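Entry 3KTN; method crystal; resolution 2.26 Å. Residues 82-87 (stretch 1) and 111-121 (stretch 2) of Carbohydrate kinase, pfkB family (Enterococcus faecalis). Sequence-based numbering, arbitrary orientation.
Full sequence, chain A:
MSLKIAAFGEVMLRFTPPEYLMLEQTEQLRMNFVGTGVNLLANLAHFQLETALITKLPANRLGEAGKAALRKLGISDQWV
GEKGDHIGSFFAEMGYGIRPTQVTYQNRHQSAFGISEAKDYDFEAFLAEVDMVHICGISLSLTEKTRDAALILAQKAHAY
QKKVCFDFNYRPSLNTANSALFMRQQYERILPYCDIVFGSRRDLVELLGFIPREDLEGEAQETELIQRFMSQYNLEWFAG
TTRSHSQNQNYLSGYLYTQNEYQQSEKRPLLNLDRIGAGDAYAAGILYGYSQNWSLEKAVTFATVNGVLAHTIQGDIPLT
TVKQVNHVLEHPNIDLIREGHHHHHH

Stretch 1, residues 82-87: EKGDHI
Stretch 2 (111-121) SAFGISEAKDY

The contact buries 390 Å², both sides summed; Lys83 (119 Å²) and Ala112 (57 Å²) are the most covered residues. Residues 83-87 are irregular, without helix or strand; phi/psi values include -176/152 at Lys83, 64/-160 at Gly84, -143/-21 at Asp85 and -106/153 at His86. After Ser111 (-77/167), residues 112-114 have helical phi/psi without the regular bonds; a type I turn runs from Phe113 to Ser116, and a 3-10 segment follows at 118-120. In register, Gly84 CA lies 4.3 Å from Ala112 CA, and His86 CA 4.7 Å from Ser111 CA, so the two run in roughly opposite senses there.

One backbone hydrogen bond joins the stretches beside this register: Ala112 N donates to His86 O at 3.0 Å, with an N-H...O angle of 149°. The same carbonyl receives a CA-H...O contact, Ser111 CA to His86 O at 3.4 Å. The His86 side chain (chi1 t, chi2 77°) leaves Ser111 CA at the ring edge, near its plane.

The stretches approach closely at Gly84. An ideal CB there would sit 2.9 Å from Ala112 CA, a clash, and 3.3 Å from Ile115 CD1; its positive phi also favours glycine. The CA-to-CB bond of Ile115 (chi1 p, chi2 t) points toward stretch 1, and Ile115 CD1 lies 3.6 Å from Gly84 CA.

The CA-to-CB bond of Lys83 likewise points toward stretch 2. With chi1 t, chi2 109° and chi3 and chi4 both t, its aliphatic portion passes the turn: Lys83 CG is 4.0 Å from Ile115 CD1, and Lys83 CE 3.6 Å from Ile115 O. The ammonium then forms a salt bridge, Lys83 NZ to Asp120 OD2 at 3.2 Å, plus a weak hydrogen bond from Lys83 NZ to Asp120 OD1 at 3.4 Å. The O of water 1 accepts from Lys83 NZ at 2.8 Å and donates weakly to Asp120 OD1 at 3.3 Å. Asp120 (chi1 m) also accepts through OD2 from Glu117 N at 2.7 Å and 176°.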

# COMPACT_ATOMS: atom_id res chain seq x y z
N GLU A 82 -19.02 -0.34 28.02
CA GLU A 82 -18.02 0.72 27.95
C GLU A 82 -17.31 0.83 29.28
O GLU A 82 -17.94 0.77 30.33
CB GLU A 82 -18.67 2.06 27.61
CG GLU A 82 -19.63 2.01 26.44
CD GLU A 82 -20.18 3.38 26.08
OE1 GLU A 82 -20.50 4.17 27.00
OE2 GLU A 82 -20.30 3.67 24.87
N LYS A 83 -16.00 1.02 29.24
CA LYS A 83 -15.21 1.13 30.46
C LYS A 83 -13.77 1.43 30.10
O LYS A 83 -13.30 1.05 29.03
CB LYS A 83 -15.28 -0.18 31.24
CG LYS A 83 -14.48 -0.20 32.53
CD LYS A 83 -15.39 -0.20 33.75
CE LYS A 83 -14.58 -0.25 35.04
NZ LYS A 83 -15.46 -0.24 36.25
N GLY A 84 -13.07 2.12 31.00
CA GLY A 84 -11.67 2.43 30.77
C GLY A 84 -11.40 3.32 29.58
O GLY A 84 -12.28 4.02 29.10
N ASP A 85 -10.15 3.29 29.12
CA ASP A 85 -9.73 4.12 27.99
C ASP A 85 -8.74 3.39 27.09
O ASP A 85 -8.58 3.74 25.92
CB ASP A 85 -9.04 5.38 28.52
CG ASP A 85 -9.91 6.15 29.49
OD1 ASP A 85 -10.89 6.78 29.03
OD2 ASP A 85 -9.62 6.12 30.70
N HIS A 86 -8.09 2.38 27.64
CA HIS A 86 -7.06 1.64 26.95
C HIS A 86 -7.46 0.24 26.46
O HIS A 86 -8.35 -0.40 27.01
CB HIS A 86 -5.86 1.55 27.91
CG HIS A 86 -4.66 0.84 27.35
ND1 HIS A 86 -3.80 1.44 26.46
CD2 HIS A 86 -4.15 -0.38 27.62
CE1 HIS A 86 -2.80 0.62 26.20
NE2 HIS A 86 -2.98 -0.49 26.89
N ILE A 87 -6.79 -0.22 25.41
CA ILE A 87 -7.02 -1.56 24.89
C ILE A 87 -5.64 -2.23 24.82
O ILE A 87 -4.66 -1.60 24.41
CB ILE A 87 -7.65 -1.54 23.48
CG1 ILE A 87 -9.03 -0.88 23.54
CG2 ILE A 87 -7.80 -2.97 22.96
CD1 ILE A 87 -9.78 -0.89 22.21
N SER A 111 -6.08 -2.28 30.61
CA SER A 111 -7.13 -2.21 29.60
C SER A 111 -8.53 -2.12 30.20
O SER A 111 -8.73 -2.34 31.40
CB SER A 111 -7.08 -3.44 28.69
OG SER A 111 -7.41 -4.62 29.41
N ALA A 112 -9.50 -1.78 29.35
CA ALA A 112 -10.89 -1.68 29.75
C ALA A 112 -11.36 -3.00 30.37
O ALA A 112 -12.11 -3.01 31.34
CB ALA A 112 -11.75 -1.34 28.54
N PHE A 113 -10.91 -4.11 29.80
CA PHE A 113 -11.30 -5.42 30.31
C PHE A 113 -10.57 -5.71 31.63
O PHE A 113 -11.16 -6.25 32.56
CB PHE A 113 -10.96 -6.51 29.30
CG PHE A 113 -11.25 -7.90 29.78
CD1 PHE A 113 -12.56 -8.30 30.05
CD2 PHE A 113 -10.23 -8.83 29.92
CE1 PHE A 113 -12.84 -9.61 30.44
CE2 PHE A 113 -10.50 -10.14 30.32
CZ PHE A 113 -11.80 -10.54 30.57
N GLY A 114 -9.30 -5.34 31.69
CA GLY A 114 -8.50 -5.58 32.88
C GLY A 114 -8.93 -4.84 34.13
O GLY A 114 -8.65 -5.30 35.24
N ILE A 115 -9.60 -3.70 33.98
CA ILE A 115 -10.04 -2.92 35.13
C ILE A 115 -11.51 -3.12 35.48
O ILE A 115 -12.03 -2.46 36.38
CB ILE A 115 -9.80 -1.40 34.93
CG1 ILE A 115 -10.76 -0.85 33.87
CG2 ILE A 115 -8.36 -1.15 34.50
CD1 ILE A 115 -10.79 0.66 33.82
N SER A 116 -12.18 -4.01 34.76
CA SER A 116 -13.59 -4.25 35.03
C SER A 116 -13.75 -5.42 36.00
O SER A 116 -12.95 -6.36 36.00
CB SER A 116 -14.33 -4.55 33.73
OG SER A 116 -13.83 -5.72 33.12
N GLU A 117 -14.79 -5.36 36.83
CA GLU A 117 -15.05 -6.40 37.81
C GLU A 117 -16.42 -7.03 37.63
O GLU A 117 -17.26 -6.52 36.89
CB GLU A 117 -14.90 -5.82 39.22
CG GLU A 117 -15.41 -4.40 39.35
CD GLU A 117 -14.98 -3.74 40.65
OE1 GLU A 117 -15.22 -2.52 40.80
OE2 GLU A 117 -14.41 -4.44 41.52
N ALA A 118 -16.63 -8.15 38.32
CA ALA A 118 -17.89 -8.88 38.24
C ALA A 118 -19.13 -8.00 38.35
O ALA A 118 -20.12 -8.23 37.67
CB ALA A 118 -17.92 -9.96 39.30
N LYS A 119 -19.07 -6.98 39.21
CA LYS A 119 -20.22 -6.11 39.40
C LYS A 119 -20.52 -5.25 38.18
O LYS A 119 -21.60 -4.67 38.08
CB LYS A 119 -20.03 -5.21 40.64
CG LYS A 119 -19.02 -4.09 40.47
CD LYS A 119 -18.98 -3.21 41.73
CE LYS A 119 -18.04 -2.03 41.55
NZ LYS A 119 -17.96 -1.17 42.77
N ASP A 120 -19.58 -5.18 37.24
CA ASP A 120 -19.79 -4.40 36.03
C ASP A 120 -20.53 -5.22 34.98
O ASP A 120 -20.95 -4.68 33.95
CB ASP A 120 -18.45 -3.93 35.44
CG ASP A 120 -17.70 -3.01 36.38
OD1 ASP A 120 -18.31 -2.05 36.90
OD2 ASP A 120 -16.48 -3.23 36.58
N TYR A 121 -20.70 -6.51 35.23
CA TYR A 121 -21.37 -7.40 34.28
C TYR A 121 -22.67 -7.98 34.82
O TYR A 121 -22.74 -8.44 35.96
CB TYR A 121 -20.45 -8.56 33.90
CG TYR A 121 -19.13 -8.17 33.28
CD1 TYR A 121 -19.02 -7.92 31.90
CD2 TYR A 121 -17.98 -8.08 34.06
CE1 TYR A 121 -17.78 -7.60 31.33
CE2 TYR A 121 -16.75 -7.76 33.50
CZ TYR A 121 -16.65 -7.53 32.14
OH TYR A 121 -15.42 -7.22 31.61
O HOH W 1 -17.92 0.90 35.48